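PDB 6U0A: ANGPTL4 C-terminal chain from Homo sapiens, which mediates inactivation of lipoprotein lipase as a whole protein, thereby regulating triglyceride clearance from the blood, this piece being its C-terminal fibrinogen-like domain. Local coordinates for residues 44-49 / 207-212; 176-181 / 190-195. All coordinates share one frame; numbering follows the deposited sequence.

Contact 1: 44-49 / 207-212; sequences QRRHDG and QATTML
Gln44 and Thr209 meet through their side chains on one face of an antiparallel strand pair. The Thr209 hydroxyl gives its proton to the Gln44 amide oxygen, OG1 to OE1 2.8 Å, and arrives in the plane of the amide on a lone pair, with a C=O...O angle of 106°. CG of Gln44 is anti to the backbone N (chi1 -169°) and the chain bends at chi2, which carries the amide across toward Thr209 and brings OE1 to its hydroxyl. On this face CG of Arg46 lies 3.2 Å from OG1 of Thr209, and CB of Gln44 rests on SD of Met211 at 3.9 Å. Behind these groups runs the backbone pairing: Arg46 and Thr209 exchange both bonds, Thr209 N to Arg46 O measuring 2.8 Å, then Met211 N bonds to Gln44 O, with a weak bond from Gln44 N to Met211 O. Beyond the pair, Asn176 OD1 accepts from NE2 of Gln44, fixing which way the amide faces, while Arg46 NH1 reaches the carbonyls of Leu175 and Gly177. At the start of the second strand, Gln207 and Ala208 both face Arg94 in a classic beta bulge. A leucine in place of Gln44 would probably leave the buried Thr209 hydroxyl and Asn176 OD1 without this amide partner. The amide thus accepts at one end and donates at the other, tying the central sheet of the fibrinogen-like domain to the loop carrying Asn176.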
loop_
_atom_site.group_PDB
_atom_site.type_symbol
_atom_site.label_atom_id
_atom_site.label_comp_id
_atom_site.label_asym_id
_atom_site.label_seq_id
_atom_site.Cartn_x
_atom_site.Cartn_y
_atom_site.Cartn_z
ATOM N N GLN A 44 -4.093 3.429 -2.661
ATOM C CA GLN A 44 -4.311 2.159 -3.339
ATOM C C GLN A 44 -5.775 1.790 -3.176
ATOM O O GLN A 44 -6.344 1.973 -2.096
ATOM C CB GLN A 44 -3.419 1.047 -2.770
ATOM C CG GLN A 44 -3.404 -0.246 -3.593
ATOM C CD GLN A 44 -4.288 -1.343 -3.003
ATOM O OE1 GLN A 44 -5.276 -1.067 -2.326
ATOM N NE2 GLN A 44 -3.924 -2.597 -3.257
ATOM N N ARG A 45 -6.371 1.268 -4.247
ATOM C CA ARG A 45 -7.772 0.870 -4.226
ATOM C C ARG A 45 -7.977 -0.281 -5.199
ATOM O O ARG A 45 -7.587 -0.187 -6.367
ATOM C CB ARG A 45 -8.680 2.049 -4.596
ATOM C CG ARG A 45 -10.164 1.819 -4.327
ATOM C CD ARG A 45 -11.004 2.666 -5.263
ATOM N NE ARG A 45 -11.391 3.928 -4.652
ATOM C CZ ARG A 45 -11.620 5.042 -5.335
ATOM N NH1 ARG A 45 -11.491 5.052 -6.660
ATOM N NH2 ARG A 45 -11.970 6.147 -4.690
ATOM N N ARG A 46 -8.536 -1.384 -4.720
ATOM C CA ARG A 46 -8.876 -2.531 -5.599
ATOM C C ARG A 46 -10.199 -3.190 -5.192
ATOM O O ARG A 46 -10.414 -3.323 -3.999
ATOM C CB ARG A 46 -7.867 -3.674 -5.508
ATOM C CG ARG A 46 -6.444 -3.290 -5.157
ATOM C CD ARG A 46 -5.386 -3.794 -6.090
ATOM N NE ARG A 46 -5.666 -4.749 -7.139
ATOM C CZ ARG A 46 -4.972 -5.854 -7.307
ATOM N NH1 ARG A 46 -4.013 -6.164 -6.466
ATOM N NH2 ARG A 46 -5.237 -6.664 -8.304
ATOM N N HIS A 47 -11.019 -3.602 -6.167
ATOM C CA HIS A 47 -12.328 -4.224 -5.830
ATOM C C HIS A 47 -12.719 -5.230 -6.922
ATOM O O HIS A 47 -13.372 -6.230 -6.565
ATOM C CB HIS A 47 -13.344 -3.144 -5.432
ATOM C CG HIS A 47 -13.381 -1.981 -6.366
ATOM N ND1 HIS A 47 -12.935 -0.726 -6.000
ATOM C CD2 HIS A 47 -13.806 -1.875 -7.644
ATOM C CE1 HIS A 47 -13.083 0.104 -7.013
ATOM N NE2 HIS A 47 -13.616 -0.578 -8.034
ATOM N N ASP A 48 -12.355 -5.003 -8.192
ATOM C CA ASP A 48 -12.913 -5.851 -9.242
ATOM C C ASP A 48 -11.873 -6.469 -10.158
ATOM O O ASP A 48 -12.273 -7.212 -11.058
ATOM C CB ASP A 48 -13.969 -5.093 -10.016
ATOM C CG ASP A 48 -13.402 -3.901 -10.777
ATOM O OD1 ASP A 48 -12.170 -3.715 -10.819
ATOM O OD2 ASP A 48 -14.209 -3.137 -11.346
ATOM N N GLY A 49 -10.581 -6.193 -9.998
ATOM C CA GLY A 49 -9.590 -6.790 -10.871
ATOM C C GLY A 49 -9.594 -6.265 -12.286
ATOM O O GLY A 49 -9.075 -6.931 -13.183
ATOM N N GLN A 207 -11.406 -9.658 -1.518
ATOM C CA GLN A 207 -12.332 -9.141 -2.518
ATOM C C GLN A 207 -12.072 -7.670 -2.827
ATOM O O GLN A 207 -12.264 -7.233 -3.968
ATOM C CB GLN A 207 -13.777 -9.333 -2.059
ATOM C CG GLN A 207 -14.798 -8.944 -3.120
ATOM C CD GLN A 207 -15.989 -8.213 -2.541
ATOM O OE1 GLN A 207 -15.984 -6.985 -2.429
ATOM N NE2 GLN A 207 -17.022 -8.961 -2.178
ATOM N N ALA A 208 -11.656 -6.892 -1.829
ATOM C CA ALA A 208 -11.374 -5.479 -2.044
ATOM C C ALA A 208 -10.381 -5.002 -0.997
ATOM O O ALA A 208 -10.339 -5.518 0.126
ATOM C CB ALA A 208 -12.650 -4.626 -1.996
ATOM N N THR A 209 -9.557 -4.030 -1.388
ATOM C CA THR A 209 -8.610 -3.412 -0.475
ATOM C C THR A 209 -8.625 -1.904 -0.673
ATOM O O THR A 209 -8.991 -1.395 -1.737
ATOM C CB THR A 209 -7.175 -3.926 -0.668
ATOM O OG1 THR A 209 -6.684 -3.502 -1.947
ATOM C CG2 THR A 209 -7.120 -5.444 -0.576
ATOM N N THR A 210 -8.213 -1.198 0.378
ATOM C CA THR A 210 -8.020 0.242 0.337
ATOM C C THR A 210 -6.878 0.584 1.277
ATOM O O THR A 210 -6.851 0.119 2.419
ATOM C CB THR A 210 -9.278 1.016 0.756
ATOM O OG1 THR A 210 -10.391 0.599 -0.040
ATOM C CG2 THR A 210 -9.066 2.514 0.569
ATOM N N MET A 211 -5.936 1.386 0.791
ATOM C CA MET A 211 -4.839 1.891 1.600
ATOM C C MET A 211 -4.894 3.410 1.592
ATOM O O MET A 211 -5.078 4.026 0.538
ATOM C CB MET A 211 -3.479 1.410 1.082
ATOM C CG MET A 211 -3.367 -0.099 0.946
ATOM S SD MET A 211 -1.762 -0.615 0.285
ATOM C CE MET A 211 -0.714 -0.257 1.692
ATOM N N LEU A 212 -4.752 4.006 2.772
ATOM C CA LEU A 212 -4.886 5.446 2.930
ATOM C C LEU A 212 -3.779 5.945 3.836
ATOM O O LEU A 212 -3.311 5.224 4.720
ATOM C CB LEU A 212 -6.248 5.841 3.527
ATOM C CG LEU A 212 -7.504 5.196 2.946
ATOM C CD1 LEU A 212 -7.896 3.974 3.768
ATOM C CD2 LEU A 212 -8.637 6.206 2.913
#

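Contact 2: 176-181 / 190-195; sequences NGQYFR and LKKGIF
Gln178 and Lys192 join two loop segments of the fibrinogen-like domain, the second of which opens with a type I beta turn from Leu190 to Gly193. The turn is closed by Gly193 N bonding to Leu190 O, and it presents the Lys192 carbonyl to the other segment. Gln178 N takes that oxygen at 2.7 Å, nearly straight (166° at the hydrogen) and in the carbonyl plane. Packing is close around the two glycines. Gly177 CA lies 3.5 Å from Lys192 O and also makes a CA-H...O contact with Gly193 O; a side chain at Gly177 would run into both carbonyls. Gly193 CA in turn approaches Gln178 O at 3.4 Å. Ile194 wedges in beside them: CG1, anti to the carbonyl carbon (chi1 -54°), lies against the Gly177 and Gln178 carbonyl oxygens, and CD1 reaches CD2 of Tyr179 at 3.5 Å, the two side chains crossing at a slant. Tyr179 carries its hydroxyl on to the carbonyl of Gln207, while CD1 of Ile194 packs against Arg46 of strand 38-46.

The outer part is looser. Phe180 points toward the turn, but its ring comes no closer than 4.0 Å, with CD2 near Leu190 CD2 and CE2 near Gly193 CA. Gln178 and Lys192 run side by side in the same direction with little contact, and the lysine ammonium goes elsewhere, to the backbone carbonyls of Ser160 and Leu161. Back at the close-packed part, a water bridges the two backbones beside Gly193: it donates to Gln178 O at 2.6 Å and accepts from Ile194 N at 2.8 Å.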
loop_
_atom_site.group_PDB
_atom_site.type_symbol
_atom_site.label_atom_id
_atom_site.label_comp_id
_atom_site.label_asym_id
_atom_site.label_seq_id
_atom_site.Cartn_x
_atom_site.Cartn_y
_atom_site.Cartn_z
ATOM N N ASN A 176 -1.166 -5.976 -3.644
ATOM C CA ASN A 176 -1.010 -5.667 -5.059
ATOM C C ASN A 176 -0.853 -6.922 -5.909
ATOM O O ASN A 176 -0.322 -6.850 -7.022
ATOM C CB ASN A 176 0.182 -4.729 -5.263
ATOM C CG ASN A 176 -0.069 -3.348 -4.684
ATOM O OD1 ASN A 176 -1.219 -2.934 -4.546
ATOM N ND2 ASN A 176 1.001 -2.641 -4.323
ATOM N N GLY A 177 -1.294 -8.069 -5.407
ATOM C CA GLY A 177 -1.189 -9.301 -6.153
ATOM C C GLY A 177 -2.253 -9.422 -7.232
ATOM O O GLY A 177 -2.953 -8.474 -7.594
ATOM N N GLN A 178 -2.371 -10.639 -7.750
ATOM C CA GLN A 178 -3.328 -10.940 -8.806
ATOM C C GLN A 178 -4.734 -11.046 -8.234
ATOM O O GLN A 178 -4.945 -11.702 -7.211
ATOM C CB GLN A 178 -2.934 -12.246 -9.498
ATOM C CG GLN A 178 -3.467 -12.422 -10.904
ATOM C CD GLN A 178 -2.766 -13.555 -11.640
ATOM O OE1 GLN A 178 -1.578 -13.814 -11.422
ATOM N NE2 GLN A 178 -3.500 -14.240 -12.508
ATOM N N TYR A 179 -5.698 -10.416 -8.900
ATOM C CA TYR A 179 -7.082 -10.476 -8.451
ATOM C C TYR A 179 -7.716 -11.802 -8.860
ATOM O O TYR A 179 -7.623 -12.213 -10.021
ATOM C CB TYR A 179 -7.894 -9.315 -9.024
ATOM C CG TYR A 179 -9.201 -9.091 -8.290
ATOM C CD1 TYR A 179 -10.351 -9.791 -8.642
ATOM C CD2 TYR A 179 -9.281 -8.194 -7.232
ATOM C CE1 TYR A 179 -11.540 -9.599 -7.962
ATOM C CE2 TYR A 179 -10.463 -7.998 -6.547
ATOM C CZ TYR A 179 -11.587 -8.700 -6.916
ATOM O OH TYR A 179 -12.764 -8.501 -6.235
ATOM N N PHE A 180 -8.359 -12.465 -7.893
ATOM C CA PHE A 180 -9.025 -13.770 -8.146
ATOM C C PHE A 180 -10.467 -13.715 -7.631
ATOM O O PHE A 180 -10.726 -13.009 -6.636
ATOM C CB PHE A 180 -8.232 -14.910 -7.503
ATOM C CG PHE A 180 -6.895 -15.182 -8.143
ATOM C CD1 PHE A 180 -6.781 -15.322 -9.518
ATOM C CD2 PHE A 180 -5.747 -15.293 -7.374
ATOM C CE1 PHE A 180 -5.551 -15.570 -10.107
ATOM C CE2 PHE A 180 -4.518 -15.541 -7.964
ATOM C CZ PHE A 180 -4.421 -15.679 -9.330
ATOM N N ARG A 181 -11.386 -14.394 -8.308
ATOM C CA ARG A 181 -12.783 -14.434 -7.828
ATOM C C ARG A 181 -13.000 -15.735 -7.051
ATOM O O ARG A 181 -13.772 -15.703 -6.097
ATOM C CB ARG A 181 -13.787 -14.356 -8.982
ATOM C CG ARG A 181 -13.814 -13.036 -9.732
ATOM C CD ARG A 181 -14.842 -12.938 -10.846
ATOM N NE ARG A 181 -14.820 -11.692 -11.611
ATOM C CZ ARG A 181 -15.549 -11.439 -12.694
ATOM N NH1 ARG A 181 -16.378 -12.345 -13.178
ATOM N NH2 ARG A 181 -15.445 -10.277 -13.304
ATOM N N LEU A 190 -2.930 -19.225 -6.480
ATOM C CA LEU A 190 -3.511 -18.465 -5.346
ATOM C C LEU A 190 -2.374 -17.809 -4.561
ATOM O O LEU A 190 -2.619 -16.820 -3.892
ATOM C CB LEU A 190 -4.320 -19.405 -4.452
ATOM C CG LEU A 190 -5.834 -19.220 -4.495
ATOM C CD1 LEU A 190 -6.534 -20.125 -3.500
ATOM C CD2 LEU A 190 -6.224 -17.782 -4.250
ATOM N N LYS A 191 -1.175 -18.360 -4.660
ATOM C CA LYS A 191 -0.025 -17.788 -3.925
ATOM C C LYS A 191 0.280 -16.397 -4.477
ATOM O O LYS A 191 0.888 -15.628 -3.763
ATOM C CB LYS A 191 1.169 -18.737 -3.995
ATOM C CG LYS A 191 2.391 -18.212 -4.724
ATOM C CD LYS A 191 3.443 -19.263 -4.974
ATOM C CE LYS A 191 3.835 -19.397 -6.428
ATOM N NZ LYS A 191 5.248 -19.797 -6.580
ATOM N N LYS A 192 -0.127 -16.114 -5.712
ATOM C CA LYS A 192 0.093 -14.801 -6.302
ATOM C C LYS A 192 -1.048 -13.828 -6.032
ATOM O O LYS A 192 -1.140 -12.799 -6.711
ATOM C CB LYS A 192 0.280 -14.933 -7.815
ATOM C CG LYS A 192 1.363 -15.906 -8.246
ATOM C CD LYS A 192 1.386 -16.015 -9.762
ATOM C CE LYS A 192 2.436 -16.997 -10.241
ATOM N NZ LYS A 192 3.805 -16.574 -9.841
ATOM N N GLY A 193 -1.926 -14.129 -5.079
ATOM C CA GLY A 193 -3.159 -13.394 -4.911
ATOM C C GLY A 193 -3.025 -12.177 -4.015
ATOM O O GLY A 193 -1.933 -11.754 -3.633
ATOM N N ILE A 194 -4.180 -11.607 -3.689
ATOM C CA ILE A 194 -4.297 -10.449 -2.810
ATOM C C ILE A 194 -4.601 -10.974 -1.414
ATOM O O ILE A 194 -5.716 -11.436 -1.145
ATOM C CB ILE A 194 -5.393 -9.495 -3.299
ATOM C CG1 ILE A 194 -5.147 -9.109 -4.756
ATOM C CG2 ILE A 194 -5.473 -8.265 -2.412
ATOM C CD1 ILE A 194 -6.300 -8.358 -5.385
ATOM N N PHE A 195 -3.620 -10.919 -0.516
ATOM C CA PHE A 195 -3.776 -11.573 0.771
ATOM C C PHE A 195 -3.185 -10.726 1.888
ATOM O O PHE A 195 -2.291 -9.901 1.681
ATOM C CB PHE A 195 -3.121 -12.969 0.773
ATOM C CG PHE A 195 -1.629 -12.940 0.899
ATOM C CD1 PHE A 195 -0.827 -12.693 -0.204
ATOM C CD2 PHE A 195 -1.024 -13.171 2.122
ATOM C CE1 PHE A 195 0.552 -12.668 -0.084
ATOM C CE2 PHE A 195 0.348 -13.144 2.248
ATOM C CZ PHE A 195 1.141 -12.896 1.141
HETATM O O HOH W 1 -6.317 -12.597 -5.149
#

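In the fold
The two contacts lie about 12 Å apart, centre to centre, in one fibrinogen-like domain. Contact 1 joins strands 38-46 and 208-215, neighbours in the main antiparallel sheet that lie far apart in sequence. Both segments of contact 2 fall between them along the chain, in the loops flanking helix 187-190, and the second segment runs into strand 195-196, which pairs with strand 173-174. The regions touch directly, Tyr179 and Ile194 of contact 2 meeting the strand pair of contact 1. The loops thus pack against the stretch where strand 38-46 ends and strand 208-215 begins, bringing residues far apart in sequence together.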